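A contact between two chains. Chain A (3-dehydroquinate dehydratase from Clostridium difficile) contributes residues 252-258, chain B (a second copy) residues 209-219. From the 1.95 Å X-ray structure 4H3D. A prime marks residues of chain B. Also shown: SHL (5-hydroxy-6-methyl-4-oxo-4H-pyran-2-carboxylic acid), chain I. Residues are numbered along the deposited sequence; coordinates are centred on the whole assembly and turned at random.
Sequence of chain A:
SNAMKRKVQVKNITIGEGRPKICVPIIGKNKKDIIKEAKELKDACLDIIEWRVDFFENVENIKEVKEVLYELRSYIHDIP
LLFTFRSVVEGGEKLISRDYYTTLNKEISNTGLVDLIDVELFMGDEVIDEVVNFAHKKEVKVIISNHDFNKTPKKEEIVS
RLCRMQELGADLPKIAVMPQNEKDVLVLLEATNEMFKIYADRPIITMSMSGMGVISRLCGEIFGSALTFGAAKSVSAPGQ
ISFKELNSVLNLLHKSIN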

# COMPACT_ATOMS: atom_id res chain seq x y z
N LEU A 252 -8.73 -7.36 -1.43
CA LEU A 252 -9.25 -6.20 -0.71
C LEU A 252 -9.07 -4.94 -1.56
O LEU A 252 -9.99 -4.15 -1.71
N LEU A 253 -7.88 -4.78 -2.14
CA LEU A 253 -7.58 -3.62 -2.96
C LEU A 253 -8.28 -3.67 -4.33
O LEU A 253 -8.66 -2.64 -4.89
N HIS A 254 -8.46 -4.87 -4.86
CA HIS A 254 -9.17 -5.04 -6.13
C HIS A 254 -10.64 -4.57 -5.98
O HIS A 254 -11.19 -3.98 -6.91
N LYS A 255 -11.24 -4.82 -4.82
CA LYS A 255 -12.63 -4.39 -4.58
C LYS A 255 -12.77 -2.90 -4.30
O LYS A 255 -13.82 -2.32 -4.54
N SER A 256 -11.70 -2.27 -3.81
CA SER A 256 -11.75 -0.86 -3.46
C SER A 256 -11.56 0.08 -4.66
O SER A 256 -11.57 1.29 -4.47
N ILE A 257 -11.37 -0.46 -5.86
CA ILE A 257 -11.16 0.38 -7.06
C ILE A 257 -12.45 1.06 -7.50
O ILE A 257 -13.54 0.52 -7.27
N ASN A 258 -12.32 2.23 -8.11
CA ASN A 258 -13.48 2.99 -8.61
C ASN A 258 -14.05 2.42 -9.91
O ASN A 258 -14.86 3.07 -10.58
OXT ASN A 258 -13.71 1.31 -10.33
N MET B 209 -7.81 10.46 -1.64
CA MET B 209 -9.11 9.82 -1.67
C MET B 209 -9.32 8.98 -2.95
O MET B 209 -8.44 8.92 -3.81
N SER B 210 -10.48 8.31 -3.03
CA SER B 210 -10.88 7.42 -4.14
C SER B 210 -10.11 6.08 -4.11
O SER B 210 -9.15 5.93 -3.35
N GLY B 211 -10.52 5.14 -4.97
CA GLY B 211 -9.88 3.80 -5.07
C GLY B 211 -8.41 3.91 -5.39
O GLY B 211 -7.59 3.20 -4.83
N MET B 212 -8.09 4.82 -6.28
CA MET B 212 -6.73 5.08 -6.71
C MET B 212 -5.82 5.53 -5.54
O MET B 212 -4.63 5.23 -5.54
N GLY B 213 -6.39 6.21 -4.54
CA GLY B 213 -5.60 6.75 -3.44
C GLY B 213 -5.45 5.88 -2.20
O GLY B 213 -4.79 6.29 -1.25
N VAL B 214 -6.01 4.68 -2.22
CA VAL B 214 -6.03 3.79 -1.04
C VAL B 214 -4.66 3.50 -0.42
O VAL B 214 -4.55 3.38 0.80
N ILE B 215 -3.62 3.41 -1.25
CA ILE B 215 -2.26 3.20 -0.73
C ILE B 215 -1.95 4.22 0.35
O ILE B 215 -1.24 3.91 1.34
N SER B 216 -2.48 5.43 0.19
CA SER B 216 -2.23 6.51 1.14
C SER B 216 -2.81 6.21 2.52
O SER B 216 -2.44 6.87 3.49
N ARG B 217 -3.74 5.26 2.60
CA ARG B 217 -4.36 4.87 3.87
C ARG B 217 -3.59 3.75 4.52
O ARG B 217 -3.81 3.44 5.71
N LEU B 218 -2.69 3.13 3.75
CA LEU B 218 -1.97 1.95 4.23
C LEU B 218 -0.55 2.20 4.63
O LEU B 218 -0.04 1.50 5.50
N CYS B 219 0.09 3.19 4.02
CA CYS B 219 1.54 3.37 4.15
C CYS B 219 2.00 4.50 5.06
O CYS B 219 3.10 5.03 4.88

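The C-terminal end of chain A lies against a winding segment of chain B, and walking along chain B shows the contact change from polar to apolar. Met209′ is out of reach of chain A; its carbonyl O accepts a hydrogen bond of 2.5 Å from Ser210′ OG, made with chi1 in the p well. The CB of Ser210′ lies 3.3 Å from Asn258 OD1.

Gly211′ is the point of closest backbone approach, its CA 4.2 Å from Ile257 CA and only 3.1 Å from Ser256 O. Glycine suits this place because a CB here would point toward chain A and clash with Ser256 O, Ile257 CA and Asn258 N. The Gly211′ amide also meets Asn258: Gly211′ N donates to Asn258 OD1 at 2.7 Å, the one direct hydrogen bond between the stretches. Asn258 points toward chain B with chi1 m, although this terminal residue is poorly ordered. Ile257 directs its CA-to-CB bond away, so here the backbone rather than the side chain makes the approach.

A water extends the polar region, donating to Gly211′ O and to Ser256 OG, with both O-to-O distances 2.7 Å. The Ser256 side chain, chi1 p, points toward chain B, and its OG in turn donates to Leu253 O at 3.0 Å. One small hydroxyl can thus donate to a backbone carbonyl of its own chain and accept from the water.

Met212′, extended with chi1 and chi2 both t, points sideways and contributes little. At Gly213′ the constraint is internal, since a CB would clash with Met209′ O.

Val214′ turns the contact apolar. Pointing toward chain A with chi1 t, it sets CG1 3.7 Å from Leu253 CD2 and CG2 3.7 Å from Ser256 OG. Leu253, chi1 m and chi2 t, starts sideways, but its end comes nearer.

Ile215′ leads its side-chain end away, and Ser216′ OG donates to Gly213′ O at 2.5 Å. Arg217′ is also out of reach of chain A; its long side chain serves the ligand, with NH1 2.7 Å from SHL OAD and NH2 2.7 Å from SHL OAA, a paired hydrogen-bonding arrangement well matched to a carboxylate.

Leu218′, chi1 m and chi2 t, returns toward chain A and completes the apolar patch, its CD1 4.0 Å from Leu253 CD2. Cys219′, at the N-cap position before the next helix, lies beyond the contact.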

# COMPACT_ATOMS: atom_id res chain seq x y z
CB LEU A 252 -8.48 -6.05 0.61
CG LEU A 252 -8.73 -4.88 1.55
CD1 LEU A 252 -7.75 -4.97 2.70
CD2 LEU A 252 -8.58 -3.55 0.86
CB LEU A 253 -6.07 -3.44 -3.12
CG LEU A 253 -5.32 -3.20 -1.80
CD1 LEU A 253 -3.80 -3.02 -2.05
CD2 LEU A 253 -5.88 -2.02 -1.05
CB HIS A 254 -9.08 -6.49 -6.60
CG HIS A 254 -9.87 -6.76 -7.85
ND1 HIS A 254 -9.45 -6.35 -9.10
CD2 HIS A 254 -11.03 -7.42 -8.04
CE1 HIS A 254 -10.34 -6.74 -10.00
NE2 HIS A 254 -11.30 -7.39 -9.39
CB LYS A 255 -13.25 -5.18 -3.42
CG LYS A 255 -13.48 -6.66 -3.70
CD LYS A 255 -14.20 -7.32 -2.52
CE LYS A 255 -14.47 -8.79 -2.79
NZ LYS A 255 -15.25 -9.41 -1.68
CB SER A 256 -10.68 -0.53 -2.41
OG SER A 256 -9.38 -0.49 -2.99
CB ILE A 257 -10.57 -0.41 -8.27
CG1 ILE A 257 -11.56 -1.48 -8.76
CG2 ILE A 257 -9.21 -1.01 -7.90
CD1 ILE A 257 -10.97 -2.46 -9.79
CB ASN A 258 -13.09 4.45 -8.83
CG ASN A 258 -12.68 5.15 -7.55
OD1 ASN A 258 -11.54 5.56 -7.40
ND2 ASN A 258 -13.61 5.25 -6.61
CB MET B 209 -10.20 10.88 -1.53
CG MET B 209 -10.13 11.65 -0.19
SD MET B 209 -11.45 12.90 0.00
CE MET B 209 -10.97 14.09 -1.23
CB SER B 210 -10.71 8.08 -5.51
OG SER B 210 -9.37 8.00 -5.97
CB MET B 212 -6.78 6.18 -7.79
CG MET B 212 -5.50 6.54 -8.47
SD MET B 212 -5.78 7.72 -9.84
CE MET B 212 -6.71 6.69 -10.96
CB VAL B 214 -6.76 2.48 -1.33
CG1 VAL B 214 -6.64 1.51 -0.16
CG2 VAL B 214 -8.23 2.77 -1.64
CB ILE B 215 -1.18 3.32 -1.87
CG1 ILE B 215 0.25 3.11 -1.32
CG2 ILE B 215 -1.25 4.68 -2.58
CD1 ILE B 215 1.38 3.27 -2.39
CB SER B 216 -2.79 7.82 0.63
OG SER B 216 -4.21 7.81 0.65
CB ARG B 217 -5.78 4.35 3.66
CG ARG B 217 -6.69 5.33 3.01
CD ARG B 217 -8.10 4.78 2.91
NE ARG B 217 -8.98 5.73 2.22
CZ ARG B 217 -9.77 6.62 2.81
NH1 ARG B 217 -9.83 6.70 4.14
NH2 ARG B 217 -10.51 7.43 2.07
CB LEU B 218 -1.94 0.88 3.11
CG LEU B 218 -3.27 0.44 2.48
CD1 LEU B 218 -3.02 -0.61 1.42
CD2 LEU B 218 -4.21 -0.11 3.54
CB CYS B 219 2.12 3.58 2.75
SG CYS B 219 1.58 5.12 2.00
OAD SHL I . -11.55 8.49 5.19
CAH SHL I . -11.92 9.40 4.40
OAA SHL I . -12.33 9.11 3.25
CAK SHL I . -11.86 10.77 4.84
OAG SHL I . -11.37 11.04 6.17
CAF SHL I . -11.48 12.34 6.69
CAL SHL I . -11.15 12.56 7.98
CAJ SHL I . -12.03 13.29 5.89
OAC SHL I . -12.18 14.52 6.35
CAI SHL I . -12.42 13.00 4.61
CAE SHL I . -12.33 11.77 4.09
OAB SHL I . -12.91 13.96 3.84
O HOH W 1 -7.40 0.50 -4.58